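Local coordinates for receptor-like protein kinase ANXUR1 (Arabidopsis thaliana, PDB 6FIG), which is a receptor kinase with tandem malectin-like domains outside the cell, involved in plant reproduction and presumably signalling by serine/threonine phosphorylation, at residues L227-N232 with I249-R254; F233-Q238 with G325-K330; F286-L291 with A315-W320; N295-N300 with Y359-L364. All coordinates share one frame; numbering follows the deposited sequence. Where two conformers were deposited one is given.

Contact 1: L227-N232 with I249-R254; sequences LQASNN and IYKTAR. With CA (calcium ion), chain H.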
loop_
_atom_site.group_PDB
_atom_site.type_symbol
_atom_site.label_atom_id
_atom_site.label_comp_id
_atom_site.label_asym_id
_atom_site.label_seq_id
_atom_site.Cartn_x
_atom_site.Cartn_y
_atom_site.Cartn_z
ATOM N N LEU A 227 29.509 4.268 4.178
ATOM C CA LEU A 227 29.708 3.433 3.014
ATOM C C LEU A 227 28.395 3.298 2.262
ATOM O O LEU A 227 27.318 3.275 2.869
ATOM C CB LEU A 227 30.161 2.027 3.438
ATOM C CG LEU A 227 31.381 1.913 4.362
ATOM C CD1 LEU A 227 31.497 0.495 4.908
ATOM C CD2 LEU A 227 32.645 2.333 3.637
ATOM N N GLN A 228 28.485 3.171 0.944
ATOM C CA GLN A 228 27.320 2.906 0.118
ATOM C C GLN A 228 27.625 1.796 -0.870
ATOM O O GLN A 228 28.725 1.755 -1.470
ATOM C CB GLN A 228 26.921 4.165 -0.628
ATOM C CG GLN A 228 25.546 4.074 -1.257
ATOM C CD GLN A 228 25.041 5.435 -1.667
ATOM O OE1 GLN A 228 25.736 6.177 -2.365
ATOM N NE2 GLN A 228 23.840 5.777 -1.225
ATOM N N ALA A 229 26.661 0.904 -1.057
ATOM C CA ALA A 229 26.811 -0.199 -1.987
ATOM C C ALA A 229 26.864 0.363 -3.393
ATOM O O ALA A 229 26.362 1.455 -3.649
ATOM C CB ALA A 229 25.676 -1.182 -1.867
ATOM N N SER A 230 27.483 -0.401 -4.281
ATOM C CA SER A 230 27.651 0.014 -5.665
ATOM C C SER A 230 26.289 0.135 -6.332
ATOM O O SER A 230 25.287 -0.408 -5.850
ATOM C CB SER A 230 28.520 -0.989 -6.427
ATOM O OG SER A 230 27.862 -2.244 -6.491
ATOM N N ASN A 231 26.270 0.861 -7.440
ATOM C CA ASN A 231 25.076 0.966 -8.275
ATOM C C ASN A 231 24.643 -0.438 -8.701
ATOM O O ASN A 231 25.483 -1.263 -9.068
ATOM C CB ASN A 231 25.366 1.817 -9.527
ATOM C CG ASN A 231 25.656 3.275 -9.198
ATOM O OD1 ASN A 231 25.283 3.771 -8.135
ATOM N ND2 ASN A 231 26.326 3.969 -10.118
ATOM N N ASN A 232 23.344 -0.707 -8.608
ATOM C CA ASN A 232 22.763 -2.009 -8.973
ATOM C C ASN A 232 23.203 -3.181 -8.083
ATOM O O ASN A 232 23.035 -4.335 -8.474
ATOM C CB ASN A 232 23.018 -2.355 -10.454
ATOM C CG ASN A 232 22.569 -1.257 -11.405
ATOM O OD1 ASN A 232 21.528 -0.624 -11.203
ATOM N ND2 ASN A 232 23.347 -1.040 -12.460
ATOM N N ILE A 249 18.094 0.308 3.624
ATOM C CA ILE A 249 18.797 0.219 4.900
ATOM C C ILE A 249 20.102 -0.555 4.716
ATOM O O ILE A 249 21.175 -0.122 5.188
ATOM C CB ILE A 249 17.931 -0.507 5.970
ATOM C CG1 ILE A 249 16.741 0.379 6.353
ATOM C CG2 ILE A 249 18.746 -0.961 7.181
ATOM C CD1 ILE A 249 17.113 1.659 7.057
ATOM N N TYR A 250 20.000 -1.681 4.027
ATOM C CA TYR A 250 21.122 -2.610 3.871
ATOM C C TYR A 250 22.164 -2.130 2.868
ATOM O O TYR A 250 23.300 -2.607 2.904
ATOM C CB TYR A 250 20.575 -4.000 3.537
ATOM C CG TYR A 250 19.690 -4.530 4.632
ATOM C CD1 TYR A 250 20.203 -4.814 5.888
ATOM C CD2 TYR A 250 18.326 -4.692 4.441
ATOM C CE1 TYR A 250 19.401 -5.288 6.900
ATOM C CE2 TYR A 250 17.510 -5.178 5.452
ATOM C CZ TYR A 250 18.039 -5.432 6.691
ATOM O OH TYR A 250 17.250 -5.909 7.707
ATOM N N LYS A 251 21.811 -1.166 2.013
ATOM C CA LYS A 251 22.756 -0.634 1.012
ATOM C C LYS A 251 23.660 0.497 1.516
ATOM O O LYS A 251 24.502 1.011 0.756
ATOM C CB LYS A 251 22.001 -0.169 -0.246
ATOM C CG LYS A 251 21.333 -1.312 -0.975
ATOM C CD LYS A 251 20.474 -0.834 -2.147
ATOM C CE LYS A 251 19.692 -2.003 -2.731
ATOM N NZ LYS A 251 18.751 -1.608 -3.833
ATOM N N THR A 252 23.484 0.916 2.769
ATOM C CA THR A 252 24.379 1.871 3.388
ATOM C C THR A 252 24.785 1.390 4.766
ATOM O O THR A 252 24.033 0.696 5.444
ATOM C CB THR A 252 23.764 3.265 3.533
ATOM O OG1 THR A 252 22.549 3.154 4.273
ATOM C CG2 THR A 252 23.511 3.904 2.154
ATOM N N ALA A 253 25.957 1.830 5.204
ATOM C CA ALA A 253 26.451 1.490 6.531
ATOM C C ALA A 253 27.361 2.581 7.070
ATOM O O ALA A 253 27.894 3.415 6.322
ATOM C CB ALA A 253 27.198 0.150 6.487
ATOM N N ARG A 254 27.530 2.567 8.382
ATOM C CA ARG A 254 28.582 3.345 9.025
ATOM C C ARG A 254 29.624 2.339 9.463
ATOM O O ARG A 254 29.294 1.285 10.007
ATOM C CB ARG A 254 28.066 4.152 10.212
ATOM C CG ARG A 254 29.069 5.147 10.778
ATOM C CD ARG A 254 28.473 5.999 11.878
ATOM N NE ARG A 254 27.339 6.787 11.379
ATOM C CZ ARG A 254 27.444 7.905 10.653
ATOM N NH1 ARG A 254 28.630 8.434 10.354
ATOM N NH2 ARG A 254 26.346 8.533 10.245
HETATM CA CA CA H . 22.111 1.873 6.296
#
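Calcium coordination and antiparallel strand pairing share one short piece of chain here, in a malectin-like β-sandwich. The metal is held by Ile249 O, by Thr252 O and by Thr252 OG1, the last at 2.4 Å from the ion. Thr252 thus chelates with main chain and side chain together: its OG1 sits in the crowded position between the backbone N and the carbonyl carbon (chi1 56°), which lets both oxygens face the ion. Asn192, Val193 and Asn365 complete the site. The next shell is the edge pairing of 227-228 with 252-253. Leu227 and Ala253 form a hydrogen-bonded pair, with Leu227 N donating to Ala253 O (2.8 Å) and Ala253 N returning a bond to Leu227 O (3.1 Å). Gln228 and Thr252 are the adjacent non-hydrogen-bonded pair, their side chains running alongside each other, so Thr252 CG2 touches Gln228 NE2 while its hydroxyl serves the ion. Beyond the strand, Ala229 N donates to Lys251 O (2.8 Å) nearly straight, at 165°, in the carbonyl plane.

Contact 2: F233-Q238 with G325-K330; sequences FRINYQ and GIPMYK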
loop_
_atom_site.group_PDB
_atom_site.type_symbol
_atom_site.label_atom_id
_atom_site.label_comp_id
_atom_site.label_asym_id
_atom_site.label_seq_id
_atom_site.Cartn_x
_atom_site.Cartn_y
_atom_site.Cartn_z
ATOM N N PHE A 233 23.759 -2.902 -6.901
ATOM C CA PHE A 233 23.991 -3.960 -5.919
ATOM C C PHE A 233 22.628 -4.467 -5.450
ATOM O O PHE A 233 21.764 -3.654 -5.135
ATOM C CB PHE A 233 24.782 -3.442 -4.716
ATOM C CG PHE A 233 25.232 -4.535 -3.791
ATOM C CD1 PHE A 233 26.373 -5.272 -4.073
ATOM C CD2 PHE A 233 24.496 -4.859 -2.668
ATOM C CE1 PHE A 233 26.786 -6.294 -3.233
ATOM C CE2 PHE A 233 24.902 -5.879 -1.822
ATOM C CZ PHE A 233 26.042 -6.604 -2.113
ATOM N N ARG A 234 22.446 -5.792 -5.403
ATOM C CA ARG A 234 21.174 -6.390 -5.008
ATOM C C ARG A 234 21.296 -6.958 -3.595
ATOM O O ARG A 234 22.297 -7.607 -3.247
ATOM C CB ARG A 234 20.683 -7.478 -5.987
ATOM C CG ARG A 234 19.218 -7.858 -5.740
ATOM C CD ARG A 234 18.635 -8.889 -6.708
ATOM N NE ARG A 234 17.414 -9.512 -6.161
ATOM C CZ ARG A 234 16.196 -8.949 -6.108
ATOM N NH1 ARG A 234 15.977 -7.719 -6.579
ATOM N NH2 ARG A 234 15.169 -9.626 -5.576
ATOM N N ILE A 235 20.290 -6.652 -2.783
ATOM C CA ILE A 235 20.145 -7.216 -1.455
ATOM C C ILE A 235 19.393 -8.527 -1.625
ATOM O O ILE A 235 18.257 -8.548 -2.109
ATOM C CB ILE A 235 19.383 -6.273 -0.500
ATOM C CG1 ILE A 235 20.071 -4.883 -0.431
ATOM C CG2 ILE A 235 19.254 -6.908 0.886
ATOM C CD1 ILE A 235 21.540 -4.904 -0.014
ATOM N N ASN A 236 20.020 -9.605 -1.194
ATOM C CA ASN A 236 19.502 -10.948 -1.340
ATOM C C ASN A 236 18.881 -11.448 -0.033
ATOM O O ASN A 236 19.542 -12.057 0.800
ATOM C CB ASN A 236 20.656 -11.855 -1.779
ATOM C CG ASN A 236 20.242 -13.287 -1.950
ATOM O OD1 ASN A 236 19.053 -13.593 -2.027
ATOM N ND2 ASN A 236 21.244 -14.189 -2.011
ATOM N N TYR A 237 17.590 -11.192 0.147
ATOM C CA TYR A 237 16.940 -11.491 1.422
ATOM C C TYR A 237 16.879 -12.978 1.832
ATOM O O TYR A 237 16.761 -13.267 3.012
ATOM C CB TYR A 237 15.510 -10.915 1.442
ATOM C CG TYR A 237 15.429 -9.417 1.695
ATOM C CD1 TYR A 237 15.712 -8.501 0.691
ATOM C CD2 TYR A 237 15.025 -8.922 2.927
ATOM C CE1 TYR A 237 15.630 -7.135 0.925
ATOM C CE2 TYR A 237 14.929 -7.549 3.172
ATOM C CZ TYR A 237 15.207 -6.666 2.151
ATOM O OH TYR A 237 15.102 -5.318 2.390
ATOM N N GLN A 238 16.886 -13.894 0.868
ATOM C CA GLN A 238 16.684 -15.336 1.141
ATOM C C GLN A 238 15.353 -15.567 1.893
ATOM O O GLN A 238 14.319 -15.182 1.380
ATOM C CB GLN A 238 17.895 -15.957 1.856
ATOM C CG GLN A 238 19.153 -15.971 1.023
ATOM C CD GLN A 238 20.272 -16.805 1.665
ATOM O OE1 GLN A 238 20.436 -16.825 2.899
ATOM N NE2 GLN A 238 21.044 -17.482 0.829
ATOM N N GLY A 325 26.026 -9.438 0.465
ATOM C CA GLY A 325 24.716 -9.040 -0.025
ATOM C C GLY A 325 23.522 -9.656 0.671
ATOM O O GLY A 325 22.404 -9.258 0.372
ATOM N N ILE A 326 23.725 -10.579 1.606
ATOM C CA ILE A 326 22.602 -11.158 2.376
ATOM C C ILE A 326 22.391 -10.299 3.622
ATOM O O ILE A 326 23.325 -10.117 4.409
ATOM C CB ILE A 326 22.859 -12.635 2.760
ATOM C CG1 ILE A 326 22.925 -13.509 1.504
ATOM C CG2 ILE A 326 21.797 -13.167 3.712
ATOM C CD1 ILE A 326 23.332 -14.943 1.745
ATOM N N PRO A 327 21.173 -9.757 3.811
ATOM C CA PRO A 327 20.877 -8.944 4.970
ATOM C C PRO A 327 20.528 -9.827 6.166
ATOM O O PRO A 327 20.141 -10.989 6.016
ATOM C CB PRO A 327 19.646 -8.147 4.525
ATOM C CG PRO A 327 18.920 -9.108 3.641
ATOM C CD PRO A 327 19.993 -9.902 2.934
ATOM N N MET A 328 20.633 -9.248 7.354
ATOM C CA MET A 328 20.262 -9.938 8.581
ATOM C C MET A 328 20.044 -8.920 9.668
ATOM O O MET A 328 20.361 -7.733 9.528
ATOM C CB MET A 328 21.375 -10.893 9.021
ATOM C CG MET A 328 22.675 -10.169 9.295
ATOM S SD MET A 328 23.882 -11.107 10.266
ATOM C CE MET A 328 23.109 -11.082 11.873
ATOM N N TYR A 329 19.540 -9.407 10.787
ATOM C CA TYR A 329 19.501 -8.613 11.989
ATOM C C TYR A 329 19.780 -9.498 13.189
ATOM O O TYR A 329 19.651 -10.732 13.122
ATOM C CB TYR A 329 18.144 -7.901 12.133
ATOM C CG TYR A 329 17.006 -8.852 12.348
ATOM C CD1 TYR A 329 16.362 -9.432 11.271
ATOM C CD2 TYR A 329 16.598 -9.200 13.635
ATOM C CE1 TYR A 329 15.334 -10.341 11.444
ATOM C CE2 TYR A 329 15.560 -10.102 13.834
ATOM C CZ TYR A 329 14.915 -10.648 12.730
ATOM O OH TYR A 329 13.895 -11.557 12.859
ATOM N N LYS A 330 20.171 -8.862 14.281
ATOM C CA LYS A 330 20.300 -9.550 15.542
ATOM C C LYS A 330 19.669 -8.710 16.630
ATOM O O LYS A 330 19.905 -7.520 16.696
ATOM C CB LYS A 330 21.745 -9.822 15.899
ATOM C CG LYS A 330 21.838 -10.898 16.983
ATOM C CD LYS A 330 23.020 -11.832 16.755
ATOM C CE LYS A 330 22.955 -13.034 17.683
ATOM N NZ LYS A 330 23.222 -12.692 19.107
HETATM O O HOH W 1 18.651 -13.046 4.918
#
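This is a packing contact fastened by a single direct hydrogen bond, where the irregular segment 233-238, part of the loop between strand 225-228 and helix 247-250, lies against the chain entering strand 327-336. Asn236 N donates to Gly325 O (2.9 Å, 171° at the hydrogen), approaching from above the carbonyl plane. Pro327, Ile326 and Gly325 share the packing. Pro327 CG meets Ile235 CG2 at 3.5 Å and also sits over one face of the Tyr237 ring, offset toward the rim, in a CH-pi contact 4.1 Å from the centroid. The Phe233 ring turns its edge to Gly325 CA, with CZ at 3.5 Å. Farther along, Ile326 CD1 lies against the amide group of Gln238. The Tyr237 hydroxyl bonds to Ala245 O. Pro327, having no N-H, sets its CD 3.1 Å from Asn236 O, and a water donating to both Tyr237 O and Pro327 O adds a second, indirect link between the two backbones.

Contact 3: F286-L291 with A315-W320; sequences FCEFQL and ADIIGW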
loop_
_atom_site.group_PDB
_atom_site.type_symbol
_atom_site.label_atom_id
_atom_site.label_comp_id
_atom_site.label_asym_id
_atom_site.label_seq_id
_atom_site.Cartn_x
_atom_site.Cartn_y
_atom_site.Cartn_z
ATOM N N PHE A 286 22.418 -5.713 9.649
ATOM C CA PHE A 286 23.721 -5.852 8.978
ATOM C C PHE A 286 23.572 -6.347 7.559
ATOM O O PHE A 286 22.706 -7.157 7.274
ATOM C CB PHE A 286 24.616 -6.845 9.705
ATOM C CG PHE A 286 24.922 -6.495 11.121
ATOM C CD1 PHE A 286 25.933 -5.584 11.439
ATOM C CD2 PHE A 286 24.275 -7.164 12.171
ATOM C CE1 PHE A 286 26.254 -5.320 12.760
ATOM C CE2 PHE A 286 24.594 -6.889 13.483
ATOM C CZ PHE A 286 25.592 -5.980 13.787
ATOM N N CYS A 287 24.475 -5.920 6.677
ATOM C CA CYS A 287 24.584 -6.497 5.354
ATOM C C CYS A 287 25.965 -6.099 4.856
ATOM O O CYS A 287 26.290 -4.908 4.807
ATOM C CB CYS A 287 23.503 -5.985 4.401
ATOM S SG CYS A 287 23.586 -6.693 2.732
ATOM N N GLU A 288 26.762 -7.095 4.520
ATOM C CA GLU A 288 28.106 -6.847 4.027
ATOM C C GLU A 288 28.031 -6.636 2.531
ATOM O O GLU A 288 27.678 -7.553 1.803
ATOM C CB GLU A 288 29.040 -8.023 4.334
ATOM C CG GLU A 288 30.486 -7.845 3.831
ATOM C CD GLU A 288 31.113 -6.610 4.403
ATOM O OE1 GLU A 288 31.310 -6.584 5.632
ATOM O OE2 GLU A 288 31.386 -5.654 3.639
ATOM N N PHE A 289 28.350 -5.434 2.069
ATOM C CA PHE A 289 28.318 -5.143 0.631
ATOM C C PHE A 289 29.672 -4.773 0.018
ATOM O O PHE A 289 29.748 -4.471 -1.173
ATOM C CB PHE A 289 27.235 -4.104 0.292
ATOM C CG PHE A 289 27.353 -2.810 1.042
ATOM C CD1 PHE A 289 26.428 -2.480 2.033
ATOM C CD2 PHE A 289 28.364 -1.893 0.741
ATOM C CE1 PHE A 289 26.520 -1.288 2.726
ATOM C CE2 PHE A 289 28.466 -0.703 1.439
ATOM C CZ PHE A 289 27.534 -0.392 2.425
ATOM N N GLN A 290 30.744 -4.845 0.802
ATOM C CA GLN A 290 32.099 -4.606 0.268
ATOM C C GLN A 290 32.965 -5.848 0.265
ATOM O O GLN A 290 33.569 -6.193 -0.752
ATOM C CB GLN A 290 32.764 -3.498 1.057
ATOM C CG GLN A 290 32.054 -2.173 0.873
ATOM C CD GLN A 290 32.870 -1.011 1.376
ATOM O OE1 GLN A 290 33.304 -0.999 2.532
ATOM N NE2 GLN A 290 33.063 -0.013 0.522
ATOM N N LEU A 291 33.049 -6.490 1.412
ATOM C CA LEU A 291 33.873 -7.673 1.621
ATOM C C LEU A 291 33.134 -8.914 1.192
ATOM O O LEU A 291 31.940 -8.862 0.882
ATOM C CB LEU A 291 34.278 -7.769 3.094
ATOM C CG LEU A 291 35.017 -6.535 3.615
ATOM C CD1 LEU A 291 35.114 -6.566 5.132
ATOM C CD2 LEU A 291 36.391 -6.455 2.962
ATOM N N ALA A 315 31.274 -10.294 16.409
ATOM C CA ALA A 315 30.418 -10.169 15.237
ATOM C C ALA A 315 31.263 -10.298 13.984
ATOM O O ALA A 315 32.365 -9.757 13.897
ATOM C CB ALA A 315 29.728 -8.826 15.245
ATOM N N ASP A 316 30.742 -11.035 13.010
ATOM C CA ASP A 316 31.361 -11.137 11.688
ATOM C C ASP A 316 30.167 -11.301 10.759
ATOM O O ASP A 316 29.492 -12.331 10.812
ATOM C CB ASP A 316 32.328 -12.328 11.641
ATOM C CG ASP A 316 32.982 -12.528 10.275
ATOM O OD1 ASP A 316 32.454 -12.016 9.238
ATOM O OD2 ASP A 316 34.013 -13.245 10.240
ATOM N N ILE A 317 29.879 -10.287 9.943
ATOM C CA ILE A 317 28.660 -10.311 9.130
ATOM C C ILE A 317 28.633 -11.501 8.153
ATOM O O ILE A 317 27.655 -12.264 8.121
ATOM C CB ILE A 317 28.401 -8.988 8.382
ATOM C CG1 ILE A 317 28.344 -7.821 9.352
ATOM C CG2 ILE A 317 27.083 -9.082 7.594
ATOM C CD1 ILE A 317 28.496 -6.465 8.682
ATOM N N ILE A 318 29.691 -11.671 7.366
ATOM C CA ILE A 318 29.786 -12.831 6.480
ATOM C C ILE A 318 29.828 -14.137 7.275
ATOM O O ILE A 318 29.267 -15.151 6.850
ATOM C CB ILE A 318 31.012 -12.764 5.552
ATOM C CG1 ILE A 318 30.973 -11.525 4.652
ATOM C CG2 ILE A 318 31.090 -14.009 4.678
ATOM C CD1 ILE A 318 30.004 -11.596 3.518
ATOM N N GLY A 319 30.477 -14.112 8.433
ATOM C CA GLY A 319 30.442 -15.247 9.360
ATOM C C GLY A 319 29.025 -15.687 9.677
ATOM O O GLY A 319 28.737 -16.876 9.712
ATOM N N TRP A 320 28.149 -14.715 9.909
ATOM C CA TRP A 320 26.738 -14.952 10.145
ATOM C C TRP A 320 25.918 -15.262 8.903
ATOM O O TRP A 320 25.122 -16.199 8.922
ATOM C CB TRP A 320 26.119 -13.727 10.811
ATOM C CG TRP A 320 26.269 -13.665 12.289
ATOM C CD1 TRP A 320 26.211 -14.694 13.173
ATOM C CD2 TRP A 320 26.380 -12.472 13.058
ATOM N NE1 TRP A 320 26.303 -14.210 14.465
ATOM C CE2 TRP A 320 26.401 -12.845 14.414
ATOM C CE3 TRP A 320 26.475 -11.129 12.729
ATOM C CZ2 TRP A 320 26.546 -11.909 15.445
ATOM C CZ3 TRP A 320 26.587 -10.202 13.746
ATOM C CH2 TRP A 320 26.617 -10.598 15.083
HETATM O O HOH W 2 31.787 -9.150 6.811
#
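Helix packing on the end of a β-strand is illustrated by the short helix starting at Ile317, whose side chains cover Phe286 and Glu288 without any direct hydrogen bond across. Ile317 uses all its branches. Its CG2, anti to the backbone N, touches Glu288 N at 3.7 Å, while CG1 and CD1 run obliquely past Phe286, CD1 meeting Phe286 CD1 at 3.9 Å. The other side of that ring's rim meets the indole: Phe286 CE2 lies 3.9 Å from Trp320 CZ3, with the planes inclined at 42°. Glu288 leaves its backbone with CG anti to N (chi1 179°), which sets CB and CG against Ile318 CD1, about 3.8 Å from each. A bend at chi2 (58°) then folds the carboxylate back over its own loop, where OE2 accepts from both Gln290 N and Leu291 N, the latter at 2.9 Å. Two bonds on one oxygen hold the group still; OE1 pairs with Lys297 in a salt bridge, consistent with a charged carboxylate. Asp316 is the N-cap, its OD1 accepting from Gly319 N (3.0 Å). Strand 278-287 bonds to strand 327-336 beside this contact, and Met328 of the latter packs on both Phe286 and Trp320.

Contact 4: N295-N300 with Y359-L364; sequences NQKVFN and YYDSSL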
loop_
_atom_site.group_PDB
_atom_site.type_symbol
_atom_site.label_atom_id
_atom_site.label_comp_id
_atom_site.label_asym_id
_atom_site.label_seq_id
_atom_site.Cartn_x
_atom_site.Cartn_y
_atom_site.Cartn_z
ATOM N N ASN A 295 35.983 -13.714 8.311
ATOM C CA ASN A 295 37.228 -13.300 8.970
ATOM C C ASN A 295 37.965 -12.180 8.249
ATOM O O ASN A 295 39.172 -12.012 8.411
ATOM C CB ASN A 295 38.176 -14.477 9.235
ATOM C CG ASN A 295 39.081 -14.229 10.429
ATOM O OD1 ASN A 295 38.689 -13.555 11.374
ATOM N ND2 ASN A 295 40.301 -14.775 10.388
ATOM N N GLN A 296 37.229 -11.388 7.482
ATOM C CA GLN A 296 37.743 -10.160 6.944
ATOM C C GLN A 296 37.497 -8.997 7.868
ATOM O O GLN A 296 38.387 -8.194 8.066
ATOM C CB GLN A 296 37.188 -9.898 5.553
ATOM C CG GLN A 296 37.788 -10.828 4.505
ATOM C CD GLN A 296 37.403 -10.417 3.112
ATOM O OE1 GLN A 296 36.227 -10.457 2.781
ATOM N NE2 GLN A 296 38.386 -10.018 2.287
ATOM N N LYS A 297 36.280 -8.895 8.409
ATOM C CA LYS A 297 35.911 -7.846 9.362
ATOM C C LYS A 297 35.201 -8.505 10.532
ATOM O O LYS A 297 34.196 -9.193 10.343
ATOM C CB LYS A 297 35.026 -6.805 8.712
ATOM C CG LYS A 297 34.488 -5.739 9.661
ATOM C CD LYS A 297 33.734 -4.648 8.907
ATOM C CE LYS A 297 32.458 -5.166 8.261
ATOM N NZ LYS A 297 32.002 -4.256 7.193
ATOM N N VAL A 298 35.759 -8.303 11.715
ATOM C CA VAL A 298 35.342 -9.003 12.920
ATOM C C VAL A 298 35.407 -7.993 14.048
ATOM O O VAL A 298 36.427 -7.328 14.232
ATOM C CB VAL A 298 36.268 -10.205 13.178
ATOM C CG1 VAL A 298 35.860 -10.970 14.400
ATOM C CG2 VAL A 298 36.296 -11.132 11.967
ATOM N N PHE A 299 34.314 -7.856 14.797
ATOM C CA PHE A 299 34.201 -6.740 15.729
ATOM C C PHE A 299 33.416 -7.052 16.975
ATOM O O PHE A 299 32.511 -7.909 16.966
ATOM C CB PHE A 299 33.651 -5.483 15.035
ATOM C CG PHE A 299 32.359 -5.672 14.296
ATOM C CD1 PHE A 299 32.331 -6.191 13.024
ATOM C CD2 PHE A 299 31.159 -5.211 14.860
ATOM C CE1 PHE A 299 31.141 -6.324 12.334
ATOM C CE2 PHE A 299 29.976 -5.341 14.166
ATOM C CZ PHE A 299 29.973 -5.899 12.897
ATOM N N ASN A 300 33.754 -6.330 18.038
ATOM C CA ASN A 300 33.098 -6.451 19.324
ATOM C C ASN A 300 31.960 -5.458 19.389
ATOM O O ASN A 300 32.051 -4.371 18.826
ATOM C CB ASN A 300 34.077 -6.191 20.457
ATOM C CG ASN A 300 35.199 -7.211 20.514
ATOM O OD1 ASN A 300 34.989 -8.405 20.281
ATOM N ND2 ASN A 300 36.402 -6.739 20.790
ATOM N N TYR A 359 41.122 -7.339 8.265
ATOM C CA TYR A 359 41.027 -5.931 8.577
ATOM C C TYR A 359 40.628 -5.768 10.032
ATOM O O TYR A 359 40.138 -6.713 10.667
ATOM C CB TYR A 359 39.965 -5.262 7.694
ATOM C CG TYR A 359 40.262 -5.346 6.222
ATOM C CD1 TYR A 359 41.181 -4.485 5.641
ATOM C CD2 TYR A 359 39.621 -6.290 5.399
ATOM C CE1 TYR A 359 41.478 -4.563 4.287
ATOM C CE2 TYR A 359 39.897 -6.364 4.035
ATOM C CZ TYR A 359 40.826 -5.494 3.485
ATOM O OH TYR A 359 41.149 -5.522 2.139
ATOM N N TYR A 360 40.807 -4.560 10.540
ATOM C CA TYR A 360 40.375 -4.187 11.880
ATOM C C TYR A 360 39.364 -3.060 11.727
ATOM O O TYR A 360 39.730 -1.904 11.576
ATOM C CB TYR A 360 41.554 -3.792 12.746
ATOM C CG TYR A 360 42.506 -4.943 12.951
ATOM C CD1 TYR A 360 42.176 -5.981 13.821
ATOM C CD2 TYR A 360 43.712 -5.022 12.256
ATOM C CE1 TYR A 360 43.032 -7.052 14.013
ATOM C CE2 TYR A 360 44.577 -6.096 12.457
ATOM C CZ TYR A 360 44.205 -7.107 13.332
ATOM O OH TYR A 360 45.039 -8.187 13.534
ATOM N N ASP A 361 38.091 -3.435 11.719
ATOM C CA ASP A 361 37.001 -2.498 11.389
ATOM C C ASP A 361 35.720 -3.017 12.017
ATOM O O ASP A 361 35.674 -4.121 12.572
ATOM C CB ASP A 361 36.880 -2.408 9.852
ATOM C CG ASP A 361 36.156 -1.129 9.347
ATOM O OD1 ASP A 361 35.814 -0.238 10.138
ATOM O OD2 ASP A 361 35.943 -1.051 8.104
ATOM N N SER A 362 34.680 -2.198 11.940
ATOM C CA SER A 362 33.343 -2.596 12.377
ATOM C C SER A 362 32.340 -1.844 11.517
ATOM O O SER A 362 32.669 -0.826 10.919
ATOM C CB SER A 362 33.132 -2.270 13.846
ATOM O OG SER A 362 33.238 -0.879 14.087
ATOM N N SER A 363 31.128 -2.368 11.430
ATOM C CA SER A 363 30.087 -1.690 10.646
ATOM C C SER A 363 28.700 -2.061 11.132
ATOM O O SER A 363 28.506 -3.059 11.823
ATOM C CB SER A 363 30.223 -1.968 9.146
ATOM O OG SER A 363 29.905 -3.318 8.834
ATOM N N LEU A 364 27.749 -1.220 10.745
ATOM C CA LEU A 364 26.360 -1.393 11.101
ATOM C C LEU A 364 25.525 -0.723 10.000
ATOM O O LEU A 364 25.897 0.357 9.520
ATOM C CB LEU A 364 26.086 -0.744 12.457
ATOM C CG LEU A 364 24.638 -0.851 12.997
ATOM C CD1 LEU A 364 24.257 -2.289 13.276
ATOM C CD2 LEU A 364 24.515 -0.002 14.250
HETATM O O HOH W 3 33.680 -2.065 6.954
HETATM O O HOH W 4 37.865 -6.396 12.090
#
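Two segments inclined at 53° meet here near the ends of strands from different sheets of the malectin-like fold, and polar and apolar contacts divide the work. Among direct hydrogen bonds, Tyr359 N donates to Gln296 O (2.9 Å) in the carbonyl plane, joining the backbones at one end. At the other, Lys297 reaches Ser363: its chain leaves with CG anti to the backbone N, runs extended past CG, and bends at chi3 (66°), so that NZ donates to Ser363 OG at 2.8 Å. On the way Lys297 CG passes 3.5 Å from Asp361 O. The salt bridge to Glu288 would offset the charge of this buried ammonium.

Water supplies a second layer. One molecule accepts from Lys297 NZ and donates to Asp361 OD2, bridging opposite charges 5.2 Å apart; another accepts from Val298 N and Asp361 N. The remaining carboxylate oxygen, Asp361 OD1, takes Gly257 N.

Packing centres on Phe299, whose CG sits between the backbone N and the carbonyl carbon (chi1 54°). Ser362 CA lies over one ring face, 4.0 Å from the centroid, as a CH-pi contact. Ser363 N sits above the middle of the same face and Ser363 O lies 3.4 Å from Phe299 CZ; both polar atoms are buried against the ring, with no hydrogen-bond partner in the model. Around this, Met349 of strand 344-351 touches both Phe299 and Ser362, while Phe286 of strand 278-287 packs on Phe299 and Leu364.

Contacts 3 and 4 are buried and share neighbours: Phe299 O bonds with Ala315 N, and Phe286 of contact 3 packs on Ser363 of contact 4. Contacts 1 and 2 are only partly buried, touching through Tyr250 against Pro327. Regular strand pairing within a contact belongs to contact 1, the metal-binding one; contact 2 relies on proline and aromatic packing, contact 3 on aliphatic and aromatic side chains, and contact 4 on a lysine, waters and a phenylalanine face. Strand 363-372 joins strand 252-255 of contact 1 and strand 278-287 of contact 3, while strand 327-336 of contact 2 flanks the latter.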